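Local coordinates for phosphoribosylglycinamide synthetase (Anaerococcus prevotii, PDB 4DIM), which probably acts as an ATP-dependent ligase of the ATP-grasp family, binding ATP and a metal ion, at residues Glu216-His221 / Met328-Glu333; Ala282-Glu287 / Gln376-Glu381; Ile341-Ala346 / Ile354-Glu359; Asp362-Phe367 / Asp372-Ile377. All coordinates share one frame; numbering follows the deposited sequence.

Contact 1 of 4, residues Glu216-His221 / Met328-Glu333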
loop_
_atom_site.group_PDB
_atom_site.type_symbol
_atom_site.label_atom_id
_atom_site.label_comp_id
_atom_site.label_asym_id
_atom_site.label_seq_id
_atom_site.Cartn_x
_atom_site.Cartn_y
_atom_site.Cartn_z
ATOM N N GLU A 216 -1.326 9.257 8.444
ATOM C CA GLU A 216 -0.767 9.584 9.778
ATOM C C GLU A 216 0.491 8.742 10.005
ATOM O O GLU A 216 0.558 7.579 9.602
ATOM C CB GLU A 216 -1.772 9.378 10.891
ATOM C CG GLU A 216 -2.901 10.378 10.844
ATOM C CD GLU A 216 -4.034 10.100 11.808
ATOM O OE1 GLU A 216 -4.066 8.982 12.373
ATOM O OE2 GLU A 216 -4.889 10.996 12.007
ATOM N N THR A 217 1.511 9.343 10.578
ATOM C CA THR A 217 2.780 8.633 10.701
ATOM C C THR A 217 3.426 8.843 12.111
ATOM O O THR A 217 3.051 9.758 12.851
ATOM C CB THR A 217 3.658 9.107 9.507
ATOM O OG1 THR A 217 4.518 8.059 9.071
ATOM C CG2 THR A 217 4.422 10.377 9.794
ATOM N N TYR A 218 4.324 7.911 12.489
ATOM C CA TYR A 218 5.084 7.963 13.745
ATOM C C TYR A 218 6.559 7.912 13.414
ATOM O O TYR A 218 7.004 6.962 12.768
ATOM C CB TYR A 218 4.716 6.821 14.707
ATOM C CG TYR A 218 5.370 6.960 16.070
ATOM C CD1 TYR A 218 4.798 7.747 17.062
ATOM C CD2 TYR A 218 6.599 6.363 16.342
ATOM C CE1 TYR A 218 5.401 7.896 18.309
ATOM C CE2 TYR A 218 7.222 6.515 17.584
ATOM C CZ TYR A 218 6.620 7.284 18.569
ATOM O OH TYR A 218 7.207 7.454 19.813
HETATM N N MSE A 219 7.317 8.930 13.862
HETATM C CA MSE A 219 8.756 9.031 13.622
HETATM C C MSE A 219 9.551 8.395 14.768
HETATM O O MSE A 219 9.408 8.797 15.932
HETATM C CB MSE A 219 9.171 10.512 13.459
HETATM C CG MSE A 219 10.670 10.727 13.141
HETATM SE SE MSE A 219 11.346 9.702 11.620
HETATM C CE MSE A 219 10.610 10.764 10.203
ATOM N N SER A 220 10.404 7.416 14.409
ATOM C CA SER A 220 11.318 6.717 15.321
ATOM C C SER A 220 12.706 6.654 14.649
ATOM O O SER A 220 13.637 7.338 15.092
ATOM C CB SER A 220 10.781 5.324 15.658
ATOM O OG SER A 220 10.272 4.665 14.512
ATOM N N HIS A 221 12.810 5.859 13.563
ATOM C CA HIS A 221 14.006 5.706 12.729
ATOM C C HIS A 221 13.664 6.308 11.387
ATOM O O HIS A 221 14.214 7.343 11.005
ATOM C CB HIS A 221 14.431 4.228 12.656
ATOM C CG HIS A 221 15.369 3.886 13.771
ATOM N ND1 HIS A 221 15.092 4.254 15.083
ATOM C CD2 HIS A 221 16.594 3.315 13.728
ATOM C CE1 HIS A 221 16.134 3.862 15.797
ATOM N NE2 HIS A 221 17.069 3.298 15.024
HETATM N N MSE A 328 -3.417 2.509 14.140
HETATM C CA MSE A 328 -2.735 1.441 14.859
HETATM C C MSE A 328 -2.622 1.847 16.323
HETATM O O MSE A 328 -2.345 3.015 16.609
HETATM C CB MSE A 328 -1.334 1.164 14.296
HETATM C CG MSE A 328 -1.293 0.843 12.783
HETATM SE SE MSE A 328 -2.570 -0.562 12.052
HETATM C CE MSE A 328 -3.876 0.594 11.081
ATOM N N ILE A 329 -2.862 0.891 17.245
ATOM C CA ILE A 329 -2.638 1.052 18.685
ATOM C C ILE A 329 -1.158 0.767 18.917
ATOM O O ILE A 329 -0.685 -0.293 18.530
ATOM C CB ILE A 329 -3.527 0.140 19.574
ATOM C CG1 ILE A 329 -5.034 0.369 19.294
ATOM C CG2 ILE A 329 -3.212 0.405 21.063
ATOM C CD1 ILE A 329 -5.908 -0.649 19.964
ATOM N N ILE A 330 -0.428 1.698 19.525
ATOM C CA ILE A 330 1.009 1.523 19.759
ATOM C C ILE A 330 1.379 1.896 21.185
ATOM O O ILE A 330 0.605 2.577 21.870
ATOM C CB ILE A 330 1.824 2.366 18.732
ATOM C CG1 ILE A 330 1.517 3.877 18.847
ATOM C CG2 ILE A 330 1.570 1.877 17.293
ATOM C CD1 ILE A 330 2.559 4.716 18.349
ATOM N N GLU A 331 2.560 1.432 21.635
ATOM C CA GLU A 331 3.115 1.771 22.958
ATOM C C GLU A 331 4.422 2.512 22.723
ATOM O O GLU A 331 5.261 2.036 21.964
ATOM C CB GLU A 331 3.309 0.526 23.839
ATOM C CG GLU A 331 3.898 0.831 25.209
ATOM C CD GLU A 331 3.093 1.759 26.097
ATOM O OE1 GLU A 331 1.937 1.408 26.431
ATOM O OE2 GLU A 331 3.635 2.813 26.501
ATOM N N THR A 332 4.583 3.682 23.350
ATOM C CA THR A 332 5.745 4.552 23.127
ATOM C C THR A 332 6.672 4.760 24.326
ATOM O O THR A 332 7.818 5.139 24.104
ATOM C CB THR A 332 5.227 5.910 22.678
ATOM O OG1 THR A 332 4.122 6.248 23.526
ATOM C CG2 THR A 332 4.789 5.900 21.205
ATOM N N GLU A 333 6.201 4.569 25.569
ATOM C CA GLU A 333 7.044 4.766 26.752
ATOM C C GLU A 333 6.910 3.583 27.734
ATOM O O GLU A 333 6.986 3.776 28.949
ATOM C CB GLU A 333 6.683 6.105 27.422
ATOM C CG GLU A 333 7.295 7.327 26.743
ATOM C CD GLU A 333 8.748 7.592 27.093
ATOM O OE1 GLU A 333 9.607 7.483 26.186
ATOM O OE2 GLU A 333 9.029 7.911 28.273
#
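Tyr218 overlaps Ile330 with one face of its ring. The methyl Ile330 CD1 lies over that face, displaced toward the rim, with CD1 of Tyr218 its closest ring atom at 4.0 Å. Thr332 approaches the far end of the same ring obliquely. Its CG2 is 3.5 Å from Tyr218 CZ and 3.2 Å from Tyr218 OH. The tyrosine reaches this far because its CG is anti to the backbone N (chi1 -173°), which sends the ring toward the other segment. Ile330 holds CG1 between its own N and carbonyl carbon (chi1 61°). This carries the CG1 branch, ending in CD1, up to the ring.

The backbones do not pair. The CA atoms of Tyr218 and Ile330 are 9.7 Å apart, because strand 223-230 runs between strands 206-219 and 323-329 in the antiparallel sheet. Phe367 also meets the Tyr218 ring, with the planes about 80° apart, and it touches Ile330 too. Beyond the ring, within the loop, Glu331 OE2 accepts the backbone N of Glu333 at 3.2 Å. With an alanine in place of Tyr218, Ile330 CD1 and Thr332 CG2 would probably lose their aromatic cover and a gap would open beside Phe367. No hydrogen bond joins the two segments, so the contact rests on shape and apolar packing across a gap of one strand.

Contact 2 of 4, residues Ala282-Glu287 / Gln376-Glu381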
loop_
_atom_site.group_PDB
_atom_site.type_symbol
_atom_site.label_atom_id
_atom_site.label_comp_id
_atom_site.label_asym_id
_atom_site.label_seq_id
_atom_site.Cartn_x
_atom_site.Cartn_y
_atom_site.Cartn_z
ATOM N N ALA A 282 -2.102 -1.325 2.526
ATOM C CA ALA A 282 -2.206 -1.986 3.832
ATOM C C ALA A 282 -2.807 -1.051 4.829
ATOM O O ALA A 282 -3.303 -0.010 4.448
ATOM C CB ALA A 282 -0.834 -2.427 4.294
ATOM N N ASN A 283 -2.790 -1.445 6.103
ATOM C CA ASN A 283 -3.112 -0.632 7.260
ATOM C C ASN A 283 -4.500 -0.079 7.250
ATOM O O ASN A 283 -4.698 1.102 7.535
ATOM C CB ASN A 283 -2.090 0.506 7.364
ATOM C CG ASN A 283 -0.674 0.020 7.277
ATOM O OD1 ASN A 283 0.126 0.511 6.467
ATOM N ND2 ASN A 283 -0.345 -0.983 8.073
ATOM N N CYS A 284 -5.458 -0.954 6.937
ATOM C CA CYS A 284 -6.898 -0.706 6.892
ATOM C C CYS A 284 -7.343 0.151 5.726
ATOM O O CYS A 284 -8.513 0.540 5.679
ATOM C CB CYS A 284 -7.392 -0.147 8.218
ATOM S SG CYS A 284 -6.881 -1.150 9.640
ATOM N N LEU A 285 -6.508 0.343 4.725
ATOM C CA LEU A 285 -6.985 1.098 3.570
ATOM C C LEU A 285 -8.145 0.381 2.828
ATOM O O LEU A 285 -9.071 1.073 2.445
ATOM C CB LEU A 285 -5.866 1.462 2.622
ATOM C CG LEU A 285 -4.947 2.550 3.199
ATOM C CD1 LEU A 285 -3.617 2.586 2.524
ATOM C CD2 LEU A 285 -5.557 3.944 3.020
ATOM N N PRO A 286 -8.255 -0.953 2.719
ATOM C CA PRO A 286 -9.458 -1.522 2.062
ATOM C C PRO A 286 -10.734 -1.276 2.865
ATOM O O PRO A 286 -11.797 -1.046 2.314
ATOM C CB PRO A 286 -9.142 -3.013 1.960
ATOM C CG PRO A 286 -7.689 -3.133 2.277
ATOM C CD PRO A 286 -7.314 -2.007 3.122
ATOM N N GLU A 287 -10.588 -1.258 4.181
ATOM C CA GLU A 287 -11.653 -0.936 5.117
ATOM C C GLU A 287 -12.066 0.537 4.945
ATOM O O GLU A 287 -13.257 0.810 4.995
ATOM C CB GLU A 287 -11.211 -1.226 6.569
ATOM C CG GLU A 287 -11.120 -2.710 6.916
ATOM C CD GLU A 287 -9.960 -3.540 6.401
ATOM O OE1 GLU A 287 -8.962 -2.948 5.938
ATOM O OE2 GLU A 287 -10.040 -4.790 6.478
ATOM N N GLN A 376 -5.491 -2.425 16.314
ATOM C CA GLN A 376 -5.996 -1.386 15.428
ATOM C C GLN A 376 -7.449 -1.104 15.689
ATOM O O GLN A 376 -8.200 -1.992 16.111
ATOM C CB GLN A 376 -5.807 -1.754 13.956
ATOM C CG GLN A 376 -6.683 -2.914 13.485
ATOM C CD GLN A 376 -6.248 -3.439 12.158
ATOM O OE1 GLN A 376 -5.125 -3.247 11.707
ATOM N NE2 GLN A 376 -7.088 -4.190 11.539
ATOM N N ILE A 377 -7.829 0.144 15.406
ATOM C CA ILE A 377 -9.158 0.703 15.586
ATOM C C ILE A 377 -9.620 1.302 14.279
ATOM O O ILE A 377 -8.887 2.079 13.676
ATOM C CB ILE A 377 -9.152 1.812 16.683
ATOM C CG1 ILE A 377 -8.668 1.267 18.060
ATOM C CG2 ILE A 377 -10.544 2.474 16.804
ATOM C CD1 ILE A 377 -8.254 2.339 18.996
ATOM N N ILE A 378 -10.874 1.022 13.901
ATOM C CA ILE A 378 -11.489 1.628 12.744
ATOM C C ILE A 378 -12.851 2.188 13.157
ATOM O O ILE A 378 -13.685 1.484 13.715
ATOM C CB ILE A 378 -11.620 0.714 11.513
ATOM C CG1 ILE A 378 -10.361 -0.075 11.270
ATOM C CG2 ILE A 378 -11.982 1.584 10.274
ATOM C CD1 ILE A 378 -10.517 -1.091 10.273
ATOM N N VAL A 379 -13.059 3.465 12.833
ATOM C CA VAL A 379 -14.309 4.176 13.069
ATOM C C VAL A 379 -14.752 4.858 11.769
ATOM O O VAL A 379 -13.935 5.056 10.858
ATOM C CB VAL A 379 -14.227 5.168 14.217
ATOM C CG1 VAL A 379 -13.777 4.460 15.494
ATOM C CG2 VAL A 379 -13.306 6.335 13.883
ATOM N N LYS A 380 -16.077 5.119 11.691
ATOM C CA LYS A 380 -16.779 5.813 10.613
ATOM C C LYS A 380 -17.742 6.817 11.264
ATOM O O LYS A 380 -18.251 6.527 12.343
ATOM C CB LYS A 380 -17.532 4.817 9.676
ATOM C CG LYS A 380 -18.652 3.997 10.327
ATOM C CD LYS A 380 -19.350 3.140 9.283
ATOM C CE LYS A 380 -20.357 2.140 9.792
ATOM N NZ LYS A 380 -21.448 2.757 10.609
ATOM N N GLU A 381 -18.016 7.967 10.621
ATOM C CA GLU A 381 -18.905 9.017 11.172
ATOM C C GLU A 381 -19.152 10.095 10.059
ATOM O O GLU A 381 -18.576 9.959 8.996
ATOM C CB GLU A 381 -18.245 9.597 12.446
ATOM C CG GLU A 381 -19.056 10.561 13.287
ATOM C CD GLU A 381 -20.505 10.332 13.660
ATOM O OE1 GLU A 381 -20.759 9.979 14.835
ATOM O OE2 GLU A 381 -21.375 10.762 12.865
#
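The carboxamide of Gln376 has the sulfur of Cys284 lying over its plane. SG is 3.4 Å from Gln376 OE1 and 3.5 Å from Gln376 CD, and NE2 is hardly farther. The sulfur therefore sits above the whole amide and not beside one end of it. The amide nitrogen NE2 donates to Glu353 OE2, which helps to fix how the group is turned. The carboxylate of Glu287 faces another partner, with OE2 hydrogen-bonded to Tyr298 OH.

The rest is apolar. Ile378 CD1 fits between two residues of the other segment, 3.7 Å from Cys284 SG and 3.8 Å from Glu287 CB. Only the aliphatic base of Glu287 takes part, and it crosses the isoleucine at about a right angle. Ile378 keeps CG1 anti to its carbonyl carbon (chi1 -44°), which brings CD1 to this spot.

Cys284 is the third residue of a type I' turn, Ala282 to Leu285, and also the N-cap of helix 285-293. Ala326 and Met328 of strand 323-329 also touch it. The contact is thus a helix start, led in by a tight turn, packed on strand 375-381 of the large antiparallel sheet of this ATP-grasp protein.

Contact 3 of 4, residues Ile341-Ala346 / Ile354-Glu359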
loop_
_atom_site.group_PDB
_atom_site.type_symbol
_atom_site.label_atom_id
_atom_site.label_comp_id
_atom_site.label_asym_id
_atom_site.label_seq_id
_atom_site.Cartn_x
_atom_site.Cartn_y
_atom_site.Cartn_z
ATOM N N ILE A 341 -5.373 -7.067 27.892
ATOM C CA ILE A 341 -5.785 -5.773 27.354
ATOM C C ILE A 341 -7.235 -5.548 27.753
ATOM O O ILE A 341 -8.106 -6.306 27.319
ATOM C CB ILE A 341 -5.594 -5.676 25.836
ATOM C CG1 ILE A 341 -4.133 -5.984 25.473
ATOM C CG2 ILE A 341 -5.993 -4.283 25.367
ATOM C CD1 ILE A 341 -3.844 -6.323 24.028
ATOM N N LEU A 342 -7.500 -4.499 28.555
ATOM C CA LEU A 342 -8.842 -4.172 29.021
ATOM C C LEU A 342 -9.545 -3.179 28.080
ATOM O O LEU A 342 -9.111 -2.037 27.971
ATOM C CB LEU A 342 -8.770 -3.578 30.429
ATOM C CG LEU A 342 -7.869 -4.307 31.436
ATOM C CD1 LEU A 342 -7.858 -3.578 32.767
ATOM C CD2 LEU A 342 -8.309 -5.747 31.621
ATOM N N ASN A 343 -10.629 -3.612 27.416
ATOM C CA ASN A 343 -11.437 -2.766 26.543
ATOM C C ASN A 343 -12.780 -2.518 27.211
ATOM O O ASN A 343 -13.677 -3.361 27.120
ATOM C CB ASN A 343 -11.627 -3.408 25.154
ATOM C CG ASN A 343 -12.462 -2.578 24.211
ATOM O OD1 ASN A 343 -12.788 -1.426 24.475
ATOM N ND2 ASN A 343 -12.849 -3.146 23.095
ATOM N N SER A 344 -12.939 -1.338 27.836
ATOM C CA SER A 344 -14.172 -0.986 28.536
ATOM C C SER A 344 -15.171 -0.240 27.625
ATOM O O SER A 344 -16.147 0.313 28.131
ATOM C CB SER A 344 -13.852 -0.162 29.787
ATOM O OG SER A 344 -13.259 1.102 29.543
ATOM N N ASN A 345 -14.978 -0.281 26.292
ATOM C CA ASN A 345 -15.859 0.419 25.344
ATOM C C ASN A 345 -17.124 -0.337 25.040
ATOM O O ASN A 345 -17.094 -1.552 24.865
ATOM C CB ASN A 345 -15.145 0.674 24.015
ATOM C CG ASN A 345 -14.016 1.630 24.182
ATOM O OD1 ASN A 345 -14.244 2.750 24.613
ATOM N ND2 ASN A 345 -12.794 1.217 23.887
ATOM N N ALA A 346 -18.204 0.411 24.844
ATOM C CA ALA A 346 -19.515 -0.147 24.528
ATOM C C ALA A 346 -19.699 -0.454 23.024
ATOM O O ALA A 346 -19.071 0.172 22.166
ATOM C CB ALA A 346 -20.598 0.827 24.980
ATOM N N ILE A 354 -12.222 -3.065 16.371
ATOM C CA ILE A 354 -11.317 -2.954 17.516
ATOM C C ILE A 354 -10.707 -4.311 17.640
ATOM O O ILE A 354 -11.370 -5.220 18.141
ATOM C CB ILE A 354 -11.896 -2.466 18.879
ATOM C CG1 ILE A 354 -12.276 -0.977 18.839
ATOM C CG2 ILE A 354 -10.844 -2.695 19.990
ATOM C CD1 ILE A 354 -13.105 -0.502 20.061
ATOM N N THR A 355 -9.489 -4.492 17.140
ATOM C CA THR A 355 -8.840 -5.792 17.256
ATOM C C THR A 355 -7.492 -5.637 17.888
ATOM O O THR A 355 -6.778 -4.670 17.612
ATOM C CB THR A 355 -8.728 -6.491 15.886
ATOM O OG1 THR A 355 -7.988 -5.672 14.987
ATOM C CG2 THR A 355 -10.095 -6.851 15.301
ATOM N N PHE A 356 -7.130 -6.630 18.700
ATOM C CA PHE A 356 -5.830 -6.705 19.342
ATOM C C PHE A 356 -5.034 -7.838 18.705
ATOM O O PHE A 356 -5.587 -8.886 18.352
ATOM C CB PHE A 356 -5.977 -6.890 20.853
ATOM C CG PHE A 356 -6.743 -5.740 21.464
ATOM C CD1 PHE A 356 -6.196 -4.460 21.500
ATOM C CD2 PHE A 356 -8.068 -5.897 21.856
ATOM C CE1 PHE A 356 -6.948 -3.380 21.959
ATOM C CE2 PHE A 356 -8.818 -4.814 22.290
ATOM C CZ PHE A 356 -8.245 -3.570 22.366
ATOM N N PHE A 357 -3.738 -7.572 18.496
ATOM C CA PHE A 357 -2.770 -8.506 17.926
ATOM C C PHE A 357 -1.964 -9.244 19.006
ATOM O O PHE A 357 -1.479 -10.329 18.719
ATOM C CB PHE A 357 -1.786 -7.759 17.008
ATOM C CG PHE A 357 -2.402 -6.833 15.980
ATOM C CD1 PHE A 357 -3.535 -7.206 15.273
ATOM C CD2 PHE A 357 -1.780 -5.637 15.643
ATOM C CE1 PHE A 357 -4.076 -6.367 14.322
ATOM C CE2 PHE A 357 -2.320 -4.803 14.694
ATOM C CZ PHE A 357 -3.481 -5.154 14.063
ATOM N N LYS A 358 -1.781 -8.663 20.214
ATOM C CA LYS A 358 -1.000 -9.309 21.274
ATOM C C LYS A 358 -1.925 -10.039 22.280
ATOM O O LYS A 358 -3.120 -9.742 22.382
ATOM C CB LYS A 358 -0.083 -8.282 21.974
ATOM C CG LYS A 358 0.807 -7.471 21.005
ATOM C CD LYS A 358 1.807 -8.347 20.226
ATOM C CE LYS A 358 2.707 -7.598 19.265
ATOM N NZ LYS A 358 3.707 -6.735 19.954
ATOM N N GLU A 359 -1.369 -11.049 22.954
ATOM C CA GLU A 359 -2.075 -11.911 23.919
ATOM C C GLU A 359 -1.186 -12.222 25.134
ATOM O O GLU A 359 0.022 -11.982 25.075
ATOM C CB GLU A 359 -2.529 -13.222 23.237
ATOM C CG GLU A 359 -1.415 -14.071 22.626
ATOM C CD GLU A 359 -1.877 -15.248 21.774
ATOM O OE1 GLU A 359 -2.644 -15.017 20.809
ATOM O OE2 GLU A 359 -1.426 -16.390 22.038
#
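Strands 341-343 and 354-356 run nearly antiparallel, at 170°, with their axes 9.9 Å apart. They belong to different sheets, so this is sheet-on-sheet packing and not strand pairing. Strand 336-343 is in a small three-stranded sheet, and strand 351-356 is at the edge of the large one.

Ile341 and Phe356 meet in a CH-pi contact. Ile341 CG2 stands over one face of the ring, 3.8 Å from the Phe356 ring centroid and 16° off the ring normal. The other branch of Ile341 reaches along the base of the phenylalanine, with CD1 3.9 Å from Phe356 CB. CG2 faces the ring because it is anti to the backbone N of Ile341, while CG1 is anti to the carbonyl carbon.

Asn343 and Ile354 approach from opposite directions, and ND2 of Asn343 touches CG2 of Ile354 at 3.7 Å. Ile398 of strand 398-402 also touches Ile341, Asn343 and Asn345. At the end of strand 341-343, Asn343 closes an Asx turn. Its OD1 accepts the backbone N of Asn345 at 3.1 Å, with that donor above the carbonyl plane. Asn345 ND2 adds only a weak bond to the same oxygen, and it also donates to the backbone oxygen of Ile394.

Contact 4 of 4, residues Asp362-Phe367 / Asp372-Ile377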
loop_
_atom_site.group_PDB
_atom_site.type_symbol
_atom_site.label_atom_id
_atom_site.label_comp_id
_atom_site.label_asym_id
_atom_site.label_seq_id
_atom_site.Cartn_x
_atom_site.Cartn_y
_atom_site.Cartn_z
ATOM N N ASP A 362 2.772 -12.313 25.526
ATOM C CA ASP A 362 3.423 -11.707 24.359
ATOM C C ASP A 362 4.164 -10.474 24.821
ATOM O O ASP A 362 3.780 -9.844 25.812
ATOM C CB ASP A 362 2.458 -11.354 23.220
ATOM C CG ASP A 362 2.031 -12.536 22.373
ATOM O OD1 ASP A 362 1.629 -12.314 21.208
ATOM O OD2 ASP A 362 2.124 -13.690 22.865
ATOM N N GLU A 363 5.233 -10.135 24.097
ATOM C CA GLU A 363 6.061 -8.994 24.433
ATOM C C GLU A 363 5.513 -7.735 23.817
ATOM O O GLU A 363 5.159 -7.714 22.639
ATOM C CB GLU A 363 7.507 -9.199 23.970
ATOM C CG GLU A 363 8.469 -8.193 24.582
ATOM C CD GLU A 363 9.908 -8.386 24.157
ATOM O OE1 GLU A 363 10.161 -8.469 22.933
ATOM O OE2 GLU A 363 10.786 -8.441 25.049
ATOM N N ILE A 364 5.477 -6.679 24.633
ATOM C CA ILE A 364 5.085 -5.328 24.268
ATOM C C ILE A 364 6.397 -4.578 24.111
ATOM O O ILE A 364 7.102 -4.383 25.108
ATOM C CB ILE A 364 4.151 -4.702 25.350
ATOM C CG1 ILE A 364 2.948 -5.629 25.679
ATOM C CG2 ILE A 364 3.688 -3.293 24.922
ATOM C CD1 ILE A 364 2.151 -6.146 24.407
ATOM N N LYS A 365 6.769 -4.240 22.864
ATOM C CA LYS A 365 8.020 -3.546 22.577
ATOM C C LYS A 365 7.759 -2.078 22.280
ATOM O O LYS A 365 7.003 -1.788 21.356
ATOM C CB LYS A 365 8.738 -4.192 21.371
ATOM C CG LYS A 365 9.596 -5.402 21.708
ATOM C CD LYS A 365 10.122 -6.105 20.447
ATOM C CE LYS A 365 11.189 -5.341 19.672
ATOM N NZ LYS A 365 10.909 -5.297 18.202
ATOM N N LYS A 366 8.428 -1.156 23.024
ATOM C CA LYS A 366 8.375 0.293 22.785
ATOM C C LYS A 366 8.497 0.510 21.272
ATOM O O LYS A 366 9.512 0.153 20.673
ATOM C CB LYS A 366 9.500 1.009 23.557
ATOM C CG LYS A 366 9.467 2.534 23.471
ATOM C CD LYS A 366 10.821 3.107 23.028
ATOM C CE LYS A 366 10.869 4.619 23.015
ATOM N NZ LYS A 366 11.031 5.211 24.379
ATOM N N PHE A 367 7.411 0.989 20.664
ATOM C CA PHE A 367 7.226 1.131 19.224
ATOM C C PHE A 367 8.407 1.721 18.467
ATOM O O PHE A 367 8.856 2.834 18.744
ATOM C CB PHE A 367 5.990 1.970 18.912
ATOM C CG PHE A 367 5.541 1.869 17.481
ATOM C CD1 PHE A 367 5.721 2.925 16.606
ATOM C CD2 PHE A 367 4.899 0.730 17.017
ATOM C CE1 PHE A 367 5.281 2.837 15.287
ATOM C CE2 PHE A 367 4.451 0.650 15.702
ATOM C CZ PHE A 367 4.660 1.698 14.841
ATOM N N ASP A 372 5.454 -4.007 15.870
ATOM C CA ASP A 372 5.279 -3.665 17.281
ATOM C C ASP A 372 3.845 -3.110 17.578
ATOM O O ASP A 372 3.609 -2.661 18.703
ATOM C CB ASP A 372 6.342 -2.633 17.726
ATOM C CG ASP A 372 7.768 -3.070 17.519
ATOM O OD1 ASP A 372 8.102 -4.209 17.912
ATOM O OD2 ASP A 372 8.558 -2.268 16.977
ATOM N N CYS A 373 2.894 -3.139 16.593
ATOM C CA CYS A 373 1.517 -2.671 16.813
ATOM C C CYS A 373 0.824 -3.634 17.767
ATOM O O CYS A 373 0.966 -4.857 17.615
ATOM C CB CYS A 373 0.736 -2.561 15.500
ATOM S SG CYS A 373 1.289 -1.240 14.375
ATOM N N ILE A 374 0.082 -3.079 18.746
ATOM C CA ILE A 374 -0.708 -3.842 19.727
ATOM C C ILE A 374 -2.070 -4.219 19.117
ATOM O O ILE A 374 -2.638 -5.262 19.445
ATOM C CB ILE A 374 -0.862 -3.042 21.044
ATOM C CG1 ILE A 374 0.511 -2.935 21.756
ATOM C CG2 ILE A 374 -1.941 -3.638 21.972
ATOM C CD1 ILE A 374 1.301 -1.669 21.427
ATOM N N GLY A 375 -2.575 -3.382 18.232
ATOM C CA GLY A 375 -3.854 -3.629 17.590
ATOM C C GLY A 375 -4.201 -2.530 16.627
ATOM O O GLY A 375 -3.325 -1.771 16.199
ATOM N N GLN A 376 -5.491 -2.425 16.314
ATOM C CA GLN A 376 -5.996 -1.386 15.428
ATOM C C GLN A 376 -7.449 -1.104 15.689
ATOM O O GLN A 376 -8.200 -1.992 16.111
ATOM C CB GLN A 376 -5.807 -1.754 13.956
ATOM C CG GLN A 376 -6.683 -2.914 13.485
ATOM C CD GLN A 376 -6.248 -3.439 12.158
ATOM O OE1 GLN A 376 -5.125 -3.247 11.707
ATOM N NE2 GLN A 376 -7.088 -4.190 11.539
ATOM N N ILE A 377 -7.829 0.144 15.406
ATOM C CA ILE A 377 -9.158 0.703 15.586
ATOM C C ILE A 377 -9.620 1.302 14.279
ATOM O O ILE A 377 -8.887 2.079 13.676
ATOM C CB ILE A 377 -9.152 1.812 16.683
ATOM C CG1 ILE A 377 -8.668 1.267 18.060
ATOM C CG2 ILE A 377 -10.544 2.474 16.804
ATOM C CD1 ILE A 377 -8.254 2.339 18.996
#
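Lys365 NZ donates to Asp372 OD1 at 3.0 Å in a salt bridge, on the syn lone pair of that oxygen. The lysine chain bends at chi3 (71°) and again at chi4, and this brings the ammonium group back to OD1. OD1 also lies 3.5 Å from Lys365 CB, so the chain curls round it. The second oxygen, OD2, accepts the backbone N atoms of Glu368 and Asn369. The carboxylate is thus held through both oxygens, and it ties together the short connection between the two segments.

Aromatic contacts follow. Phe367 CD2 rests 3.7 Å from Asp372 CB, with the ring and carboxylate planes 80° apart. Cys373 SG comes to 3.9 Å from Phe367 CE2. It approaches the ring obliquely, 71° off the normal, as a sulfur-aromatic contact. Val224 and Val226 of strand 223-230 also touch Phe367.

A looser apolar touch completes the contact, Ile364 CD1 to Ile374 CG1 at 4.5 Å. Replacing Asp372 by an alanine would probably leave Lys365 with just a long, weak ion pair to Glu368 and the amides of Glu368 and Asn369 without their acceptor, freeing the short connection between the two segments to move. One buried carboxylate therefore meets a lysine and two backbone N-H groups at once, and these are likely to stabilise its negative charge.

Contact 4 is the buried one, and contact 2 is partly buried. Contacts 1 and 3 lie at the surface. The large antiparallel sheet runs through all four. Contacts 2 and 4 share Gln376 and Ile377 on strand 375-381, whose neighbours, strands 323-329 and 351-356, serve contacts 1 and 3. Probable backbone hydrogen bonds link them: Ile329 N to Gly375 O joins contact 1 to contact 4, and Phe357 N to Ile374 O joins contact 3 to contact 4. Only contact 4 has a salt bridge between its segments. Contacts 1 and 3 rely mainly on methyls over aromatic rings, and contact 2 on a sulfur over an amide where a helix begins.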